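Local coordinates for protein exosome complex component Rrp41 (PDB 3M7N) that probably degrades RNA from the 3' end as a catalytic subunit of the archaeal exosome and probably also synthesises heteromeric RNA tails, at residues P70-I75 with M114-P119; E107-V112 with G157-V162; A33-R38 with K51-V56. The protein carries 1 engineered substitution. All blocks are in the same frame, centred on the assembly; numbering follows the deposited sequence.

Contact 1 (P70-I75 with M114-P119); sequences PSKAII and MKELFP
The carbonyl oxygen Lys-115 O is gripped by two backbone donors, Phe-118 N within its own 3-10 turn and Ala-73 N from the other segment. The contact lies in the beta-alpha-beta crossover of the RNase PH fold, where the run-in to strand 74-81 meets the loop leading from helix 96-110 to the parallel neighbouring strand 122-129. The bond from Ala-73 N to Lys-115 O measures 3.0 Å and is nearly straight (166°), although the donor stands 55° above the carbonyl plane. A water whose oxygen lies 2.8 Å from Ser-71 O donates both to that atom and to Glu-116 O. The chains of Lys-72 and Lys-115 run side by side in the same direction, with Lys-72 CD 3.9 Å from Lys-115 CE. Their ammonium groups remain 6.0 Å apart, NZ to NZ; Lys-72 forms a salt bridge with Asp-69, and Lys-115 a long, weak ion pair with Glu-110. An alanine in place of Lys-115 removes the methylenes that run along Lys-72 and the ammonium paired weakly with Glu-110, and would probably loosen the packing at this corner. Ala-73 CB sits 4.0 Å from Phe-118 CB and closer still to Phe-118 O. Farther along, Pro-119 CB meets Pro-70 O at 3.1 Å.

Contact 2 (E107-V112 with G157-V162); sequences EAFEAV and GMITSV
Apolar packing carries this buried meeting, in which the C-terminal part of helix 96-110 lies against the start of strand 158-167 and so joins the crossover helix of the mixed sheet to a strand of the four-stranded antiparallel sheet of the RNase PH fold. Ile-159 is the hub, its CB directed at the helix. The Phe-109 ring crosses it obliquely, and CE2 approaches Ile-159 CG1 to 3.6 Å. The branch places CG1 beside the backbone N (chi1 -75°) and CG2 anti to it, so that both limbs reach the ring: Ile-159 CG2 lies 4.0 Å from Phe-109 CZ. Val-112 and Ile-159 run antiparallel alongside each other, Val-112 CG2 4.0 Å from Ile-159 CD1.

Polar ordering comes from each segment's surroundings. Val-112 N bonds back to Phe-109 O, and Ile-159 N bonds to the Ser-145 hydroxyl of helix 136-150, whose Leu-141 and Leu-148 also pack on Phe-109. Leu-232 of the neighbouring exonuclease 2 chain reaches Ala-111 and Val-112.

Contacts between carbon and carbonyl oxygen form a further group. Ile-159 CD1 also rests 3.9 Å from Ala-108 O, which brings the helix backbone into the same patch. Val-112 CG1 lies 3.5 Å from Gly-157 O, the tightest of the carbon-to-carbonyl approaches.

Contact 3 (A33-R38 with K51-V56); sequences ASVLKR and KVIAAV
Leu-36 and Ile-53 meet end on, whereas Val-35 passes alongside Ile-53, the two pointing opposite ways. Both arrangements converge on one methyl, Ile-53 CD1. Ile-53 extends with CG1 anti to the backbone N (chi1 -174°), sending its CD1 out from the sheet to 3.7 Å from Val-35 CG2. Leu-36 keeps CG beside its own backbone N and divides its two methyls between two strand residues. Leu-36 CD2 lies 4.0 Å from Ile-53 CD1, and Leu-36 CD1 stands 3.9 Å from Ala-55 CB. Because Ile-53 and Ala-55 are two apart on the strand, they present to the same face, and the leucine straddles the interval between them. The turn carrying these side chains is held by Ser-42, whose hydroxyl takes hydrogen bonds from Val-35 N and Leu-36 N. Leu-88 of the exonuclease 2 chain packs on Ile-53 and Ala-55, while Asp-145 of that chain forms salt bridges with both Lys-37 and Arg-38. In the mixed sheet of the RNase PH fold, strand 50-60 runs between antiparallel strands 41-47 and 122-129, and Val-52 and Val-56 pack against helix 136-150.

How the contacts relate
From the N terminus, contact 3 comes first: the turn after strand 29-33 packs on strand 50-60, closing a short loop around strand 41-47 before anything else opens. Contact 1 opens at 70-75, contact 2 at 107-112, and contact 1 closes at 114-119 before contact 2 closes at 157-162, so these two cross. Contact 1 brings the start of strand 74-81 to the loop that leads into strand 122-129, after the chain has passed through helix 96-110; contact 2 spans strand 122-129 and helix 136-150 and reaches the four-stranded sheet. The crossing pair touch where Lys-115 NZ lies 3.1 Å from Glu-110 CB. Contacts 1 and 3 share the mixed sheet without touching, their nearest atoms about 9 Å apart.

Contact 1 (P70-I75 with M114-P119)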
loop_
_atom_site.group_PDB
_atom_site.type_symbol
_atom_site.label_atom_id
_atom_site.label_comp_id
_atom_site.label_asym_id
_atom_site.label_seq_id
_atom_site.Cartn_x
_atom_site.Cartn_y
_atom_site.Cartn_z
ATOM N N PRO E 70 -0.781 -15.131 -17.193
ATOM C CA PRO E 70 0.077 -16.019 -17.981
ATOM C C PRO E 70 -0.424 -16.156 -19.411
ATOM O O PRO E 70 0.368 -16.098 -20.343
ATOM C CB PRO E 70 -0.044 -17.356 -17.240
ATOM C CG PRO E 70 -1.423 -17.291 -16.595
ATOM C CD PRO E 70 -1.570 -15.857 -16.179
ATOM N N SER E 71 -1.731 -16.317 -19.575
ATOM C CA SER E 71 -2.305 -16.657 -20.867
ATOM C C SER E 71 -2.601 -15.454 -21.759
ATOM O O SER E 71 -2.800 -15.617 -22.963
ATOM C CB SER E 71 -3.589 -17.464 -20.667
ATOM O OG SER E 71 -4.590 -16.653 -20.081
ATOM N N LYS E 72 -2.634 -14.257 -21.179
ATOM C CA LYS E 72 -3.052 -13.076 -21.935
ATOM C C LYS E 72 -2.603 -11.773 -21.280
ATOM O O LYS E 72 -2.259 -11.748 -20.107
ATOM C CB LYS E 72 -4.578 -13.052 -22.080
ATOM C CG LYS E 72 -5.309 -12.739 -20.773
ATOM C CD LYS E 72 -6.809 -12.521 -20.974
ATOM C CE LYS E 72 -7.628 -13.686 -20.456
ATOM N NZ LYS E 72 -7.635 -13.762 -18.966
ATOM N N ALA E 73 -2.643 -10.685 -22.047
ATOM C CA ALA E 73 -2.298 -9.361 -21.533
ATOM C C ALA E 73 -3.378 -8.839 -20.604
ATOM O O ALA E 73 -4.522 -9.271 -20.677
ATOM C CB ALA E 73 -2.094 -8.393 -22.678
ATOM N N ILE E 74 -3.019 -7.906 -19.729
ATOM C CA ILE E 74 -4.030 -7.231 -18.946
ATOM C C ILE E 74 -4.181 -5.845 -19.499
ATOM O O ILE E 74 -3.251 -5.316 -20.097
ATOM C CB ILE E 74 -3.664 -7.113 -17.463
ATOM C CG1 ILE E 74 -2.313 -6.413 -17.314
ATOM C CG2 ILE E 74 -3.655 -8.488 -16.815
ATOM C CD1 ILE E 74 -1.935 -6.126 -15.882
ATOM N N ILE E 75 -5.360 -5.266 -19.293
ATOM C CA ILE E 75 -5.650 -3.922 -19.758
ATOM C C ILE E 75 -5.930 -3.016 -18.579
ATOM O O ILE E 75 -6.653 -3.382 -17.666
ATOM C CB ILE E 75 -6.904 -3.884 -20.664
ATOM C CG1 ILE E 75 -6.802 -4.926 -21.775
ATOM C CG2 ILE E 75 -7.109 -2.481 -21.207
ATOM C CD1 ILE E 75 -5.650 -4.701 -22.687
ATOM N N MET E 114 -6.950 -7.672 -28.849
ATOM C CA MET E 114 -6.509 -9.065 -28.909
ATOM C C MET E 114 -5.420 -9.328 -27.856
ATOM O O MET E 114 -4.233 -9.429 -28.167
ATOM C CB MET E 114 -6.033 -9.432 -30.319
ATOM C CG MET E 114 -7.094 -9.227 -31.394
ATOM S SD MET E 114 -6.484 -9.614 -33.046
ATOM C CE MET E 114 -6.174 -11.378 -32.897
ATOM N N LYS E 115 -5.833 -9.438 -26.603
ATOM C CA LYS E 115 -4.869 -9.544 -25.516
ATOM C C LYS E 115 -4.112 -10.880 -25.488
ATOM O O LYS E 115 -2.983 -10.947 -25.001
ATOM C CB LYS E 115 -5.517 -9.211 -24.175
ATOM C CG LYS E 115 -6.888 -9.808 -23.981
ATOM C CD LYS E 115 -7.743 -8.862 -23.183
ATOM C CE LYS E 115 -8.900 -9.583 -22.513
ATOM N NZ LYS E 115 -9.475 -8.668 -21.472
ATOM N N GLU E 116 -4.708 -11.927 -26.046
ATOM C CA GLU E 116 -4.020 -13.220 -26.130
ATOM C C GLU E 116 -2.652 -13.148 -26.812
ATOM O O GLU E 116 -1.833 -14.058 -26.689
ATOM C CB GLU E 116 -4.883 -14.248 -26.860
ATOM C CG GLU E 116 -6.092 -14.711 -26.072
ATOM C CD GLU E 116 -7.165 -13.645 -25.975
ATOM O OE1 GLU E 116 -7.836 -13.581 -24.914
ATOM O OE2 GLU E 116 -7.325 -12.872 -26.960
ATOM N N LEU E 117 -2.414 -12.073 -27.547
ATOM C CA LEU E 117 -1.179 -11.948 -28.309
ATOM C C LEU E 117 -0.018 -11.533 -27.432
ATOM O O LEU E 117 1.136 -11.686 -27.815
ATOM C CB LEU E 117 -1.355 -10.926 -29.422
ATOM C CG LEU E 117 -2.236 -11.420 -30.562
ATOM C CD1 LEU E 117 -2.516 -10.287 -31.525
ATOM C CD2 LEU E 117 -1.557 -12.586 -31.265
ATOM N N PHE E 118 -0.322 -10.994 -26.261
ATOM C CA PHE E 118 0.727 -10.468 -25.405
ATOM C C PHE E 118 0.622 -10.997 -23.976
ATOM O O PHE E 118 0.383 -10.239 -23.037
ATOM C CB PHE E 118 0.726 -8.937 -25.440
ATOM C CG PHE E 118 0.700 -8.374 -26.823
ATOM C CD1 PHE E 118 -0.437 -7.760 -27.312
ATOM C CD2 PHE E 118 1.800 -8.499 -27.655
ATOM C CE1 PHE E 118 -0.470 -7.258 -28.600
ATOM C CE2 PHE E 118 1.769 -7.998 -28.941
ATOM C CZ PHE E 118 0.631 -7.373 -29.409
ATOM N N PRO E 119 0.809 -12.314 -23.813
ATOM C CA PRO E 119 0.817 -12.923 -22.481
ATOM C C PRO E 119 1.785 -12.185 -21.572
ATOM O O PRO E 119 2.786 -11.617 -22.042
ATOM C CB PRO E 119 1.346 -14.333 -22.740
ATOM C CG PRO E 119 1.058 -14.598 -24.168
ATOM C CD PRO E 119 1.128 -13.283 -24.876
HETATM O O HOH W 1 -1.800 -16.360 -25.438
#

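Contact 2 (E107-V112 with G157-V162)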
loop_
_atom_site.group_PDB
_atom_site.type_symbol
_atom_site.label_atom_id
_atom_site.label_comp_id
_atom_site.label_asym_id
_atom_site.label_seq_id
_atom_site.Cartn_x
_atom_site.Cartn_y
_atom_site.Cartn_z
ATOM N N GLU E 107 -13.417 -2.178 -19.453
ATOM C CA GLU E 107 -14.248 -3.305 -19.856
ATOM C C GLU E 107 -14.590 -3.230 -21.354
ATOM O O GLU E 107 -14.572 -4.247 -22.046
ATOM C CB GLU E 107 -15.488 -3.396 -18.951
ATOM C CG GLU E 107 -15.174 -4.171 -17.665
ATOM C CD GLU E 107 -16.099 -3.855 -16.496
ATOM O OE1 GLU E 107 -17.020 -3.026 -16.647
ATOM O OE2 GLU E 107 -15.888 -4.436 -15.411
ATOM N N ALA E 108 -14.839 -2.017 -21.851
ATOM C CA ALA E 108 -15.152 -1.818 -23.265
ATOM C C ALA E 108 -13.997 -2.260 -24.150
ATOM O O ALA E 108 -14.202 -2.775 -25.249
ATOM C CB ALA E 108 -15.534 -0.347 -23.554
ATOM N N PHE E 109 -12.771 -2.069 -23.681
ATOM C CA PHE E 109 -11.629 -2.438 -24.510
ATOM C C PHE E 109 -11.203 -3.886 -24.336
ATOM O O PHE E 109 -10.630 -4.485 -25.259
ATOM C CB PHE E 109 -10.473 -1.458 -24.316
ATOM C CG PHE E 109 -10.730 -0.111 -24.936
ATOM C CD1 PHE E 109 -11.103 0.968 -24.157
ATOM C CD2 PHE E 109 -10.643 0.059 -26.321
ATOM C CE1 PHE E 109 -11.358 2.216 -24.744
ATOM C CE2 PHE E 109 -10.885 1.282 -26.898
ATOM C CZ PHE E 109 -11.243 2.365 -26.113
ATOM N N GLU E 110 -11.488 -4.457 -23.161
ATOM C CA GLU E 110 -11.122 -5.851 -22.906
ATOM C C GLU E 110 -11.858 -6.695 -23.911
ATOM O O GLU E 110 -11.379 -7.731 -24.355
ATOM C CB GLU E 110 -11.495 -6.287 -21.486
ATOM C CG GLU E 110 -10.657 -5.619 -20.411
ATOM C CD GLU E 110 -10.928 -6.164 -19.019
ATOM O OE1 GLU E 110 -12.105 -6.183 -18.570
ATOM O OE2 GLU E 110 -9.950 -6.568 -18.365
ATOM N N ALA E 111 -13.032 -6.203 -24.279
ATOM C CA ALA E 111 -13.909 -6.868 -25.240
ATOM C C ALA E 111 -13.383 -6.841 -26.686
ATOM O O ALA E 111 -13.967 -7.463 -27.570
ATOM C CB ALA E 111 -15.312 -6.229 -25.167
ATOM N N VAL E 112 -12.277 -6.139 -26.927
ATOM C CA VAL E 112 -11.886 -5.822 -28.288
ATOM C C VAL E 112 -10.383 -5.941 -28.611
ATOM O O VAL E 112 -10.007 -6.330 -29.714
ATOM C CB VAL E 112 -12.431 -4.432 -28.651
ATOM C CG1 VAL E 112 -11.585 -3.771 -29.696
ATOM C CG2 VAL E 112 -13.882 -4.553 -29.112
ATOM N N GLY E 157 -11.862 -4.346 -33.872
ATOM C CA GLY E 157 -12.331 -3.221 -34.636
ATOM C C GLY E 157 -12.221 -1.997 -33.754
ATOM O O GLY E 157 -11.522 -2.009 -32.759
ATOM N N MET E 158 -12.936 -0.943 -34.099
ATOM C CA MET E 158 -12.820 0.290 -33.371
ATOM C C MET E 158 -13.921 0.474 -32.339
ATOM O O MET E 158 -14.973 -0.156 -32.400
ATOM C CB MET E 158 -12.801 1.454 -34.358
ATOM C CG MET E 158 -11.408 1.695 -34.943
ATOM S SD MET E 158 -10.691 3.045 -34.015
ATOM C CE MET E 158 -12.234 3.842 -33.566
ATOM N N ILE E 159 -13.666 1.354 -31.390
ATOM C CA ILE E 159 -14.618 1.627 -30.357
ATOM C C ILE E 159 -15.099 3.045 -30.586
ATOM O O ILE E 159 -14.298 3.965 -30.720
ATOM C CB ILE E 159 -13.959 1.486 -28.958
ATOM C CG1 ILE E 159 -13.767 0.009 -28.601
ATOM C CG2 ILE E 159 -14.787 2.163 -27.907
ATOM C CD1 ILE E 159 -15.075 -0.773 -28.456
ATOM N N THR E 160 -16.408 3.227 -30.647
ATOM C CA THR E 160 -16.939 4.541 -30.926
ATOM C C THR E 160 -18.071 4.819 -29.952
ATOM O O THR E 160 -18.874 3.939 -29.630
ATOM C CB THR E 160 -17.418 4.658 -32.414
ATOM O OG1 THR E 160 -16.373 4.218 -33.299
ATOM C CG2 THR E 160 -17.817 6.099 -32.750
ATOM N N SER E 161 -18.161 6.047 -29.490
ATOM C CA SER E 161 -18.985 6.291 -28.334
ATOM C C SER E 161 -19.722 7.624 -28.412
ATOM O O SER E 161 -19.139 8.634 -28.809
ATOM C CB SER E 161 -18.089 6.214 -27.079
ATOM O OG SER E 161 -18.782 6.607 -25.912
ATOM N N VAL E 162 -21.001 7.610 -28.041
ATOM C CA VAL E 162 -21.779 8.822 -27.823
ATOM C C VAL E 162 -22.870 8.548 -26.799
ATOM O O VAL E 162 -23.296 7.410 -26.630
ATOM C CB VAL E 162 -22.598 9.252 -29.079
ATOM C CG1 VAL E 162 -22.480 10.751 -29.320
ATOM C CG2 VAL E 162 -22.232 8.444 -30.282
#

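Contact 3 (A33-R38 with K51-V56)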
loop_
_atom_site.group_PDB
_atom_site.type_symbol
_atom_site.label_atom_id
_atom_site.label_comp_id
_atom_site.label_asym_id
_atom_site.label_seq_id
_atom_site.Cartn_x
_atom_site.Cartn_y
_atom_site.Cartn_z
ATOM N N ALA E 33 -4.314 12.409 -34.017
ATOM C CA ALA E 33 -3.473 11.315 -33.568
ATOM C C ALA E 33 -1.988 11.721 -33.466
ATOM O O ALA E 33 -1.567 12.679 -34.106
ATOM C CB ALA E 33 -3.645 10.124 -34.506
ATOM N N SER E 34 -1.212 10.982 -32.661
ATOM C CA SER E 34 0.220 11.245 -32.422
ATOM C C SER E 34 0.485 12.669 -32.007
ATOM O O SER E 34 1.079 13.426 -32.765
ATOM C CB SER E 34 1.071 10.960 -33.661
ATOM O OG SER E 34 0.802 9.674 -34.183
ATOM N N VAL E 35 0.037 13.047 -30.822
ATOM C CA VAL E 35 0.290 14.384 -30.323
ATOM C C VAL E 35 1.284 14.364 -29.160
ATOM O O VAL E 35 1.673 15.416 -28.648
ATOM C CB VAL E 35 -0.994 15.050 -29.860
ATOM C CG1 VAL E 35 -1.925 15.322 -31.070
ATOM C CG2 VAL E 35 -1.669 14.202 -28.760
ATOM N N LEU E 36 1.681 13.166 -28.750
ATOM C CA LEU E 36 2.636 12.997 -27.662
ATOM C C LEU E 36 3.869 12.238 -28.127
ATOM O O LEU E 36 3.768 11.173 -28.732
ATOM C CB LEU E 36 2.012 12.250 -26.482
ATOM C CG LEU E 36 0.883 12.928 -25.725
ATOM C CD1 LEU E 36 0.412 12.036 -24.582
ATOM C CD2 LEU E 36 1.321 14.273 -25.197
ATOM N N LYS E 37 5.033 12.790 -27.816
ATOM C CA LYS E 37 6.310 12.169 -28.130
ATOM C C LYS E 37 6.568 10.892 -27.334
ATOM O O LYS E 37 7.009 9.889 -27.888
ATOM C CB LYS E 37 7.426 13.173 -27.851
ATOM C CG LYS E 37 8.828 12.687 -28.150
ATOM C CD LYS E 37 9.801 13.861 -28.044
ATOM C CE LYS E 37 11.225 13.443 -28.326
ATOM N NZ LYS E 37 12.094 14.655 -28.441
ATOM N N ARG E 38 6.300 10.932 -26.034
ATOM C CA ARG E 38 6.722 9.832 -25.157
ATOM C C ARG E 38 5.808 8.596 -25.133
ATOM O O ARG E 38 6.243 7.512 -24.752
ATOM C CB ARG E 38 7.023 10.338 -23.733
ATOM C CG ARG E 38 8.254 11.271 -23.658
ATOM C CD ARG E 38 9.555 10.538 -24.049
ATOM N NE ARG E 38 10.618 11.444 -24.517
ATOM C CZ ARG E 38 11.841 11.054 -24.904
ATOM N NH1 ARG E 38 12.728 11.947 -25.317
ATOM N NH2 ARG E 38 12.187 9.772 -24.886
ATOM N N LYS E 51 -12.386 18.695 -23.693
ATOM C CA LYS E 51 -11.047 18.604 -24.276
ATOM C C LYS E 51 -10.276 17.535 -23.550
ATOM O O LYS E 51 -9.982 17.674 -22.370
ATOM C CB LYS E 51 -10.303 19.930 -24.178
ATOM C CG LYS E 51 -11.010 21.077 -24.848
ATOM C CD LYS E 51 -10.054 22.236 -25.095
ATOM C CE LYS E 51 -10.821 23.461 -25.571
ATOM N NZ LYS E 51 -9.882 24.576 -25.776
ATOM N N VAL E 52 -9.943 16.466 -24.256
ATOM C CA VAL E 52 -9.339 15.323 -23.607
ATOM C C VAL E 52 -8.104 14.894 -24.350
ATOM O O VAL E 52 -7.944 15.184 -25.537
ATOM C CB VAL E 52 -10.312 14.120 -23.560
ATOM C CG1 VAL E 52 -11.658 14.550 -23.019
ATOM C CG2 VAL E 52 -10.469 13.505 -24.931
ATOM N N ILE E 53 -7.226 14.200 -23.637
ATOM C CA ILE E 53 -6.047 13.615 -24.254
ATOM C C ILE E 53 -5.825 12.162 -23.794
ATOM O O ILE E 53 -6.034 11.819 -22.633
ATOM C CB ILE E 53 -4.794 14.529 -24.067
ATOM C CG1 ILE E 53 -3.609 13.954 -24.842
ATOM C CG2 ILE E 53 -4.474 14.746 -22.592
ATOM C CD1 ILE E 53 -2.587 15.010 -25.227
ATOM N N ALA E 54 -5.434 11.298 -24.715
ATOM C CA ALA E 54 -5.307 9.884 -24.408
ATOM C C ALA E 54 -3.921 9.426 -24.766
ATOM O O ALA E 54 -3.320 9.929 -25.715
ATOM C CB ALA E 54 -6.338 9.051 -25.191
ATOM N N ALA E 55 -3.441 8.431 -24.028
ATOM C CA ALA E 55 -2.094 7.931 -24.204
ATOM C C ALA E 55 -2.066 6.440 -23.929
ATOM O O ALA E 55 -2.703 5.946 -22.990
ATOM C CB ALA E 55 -1.125 8.674 -23.267
ATOM N N VAL E 56 -1.311 5.732 -24.752
ATOM C CA VAL E 56 -1.185 4.296 -24.645
ATOM C C VAL E 56 0.274 3.857 -24.520
ATOM O O VAL E 56 1.152 4.315 -25.261
ATOM C CB VAL E 56 -1.814 3.615 -25.870
ATOM C CG1 VAL E 56 -1.461 2.119 -25.910
ATOM C CG2 VAL E 56 -3.323 3.832 -25.865
#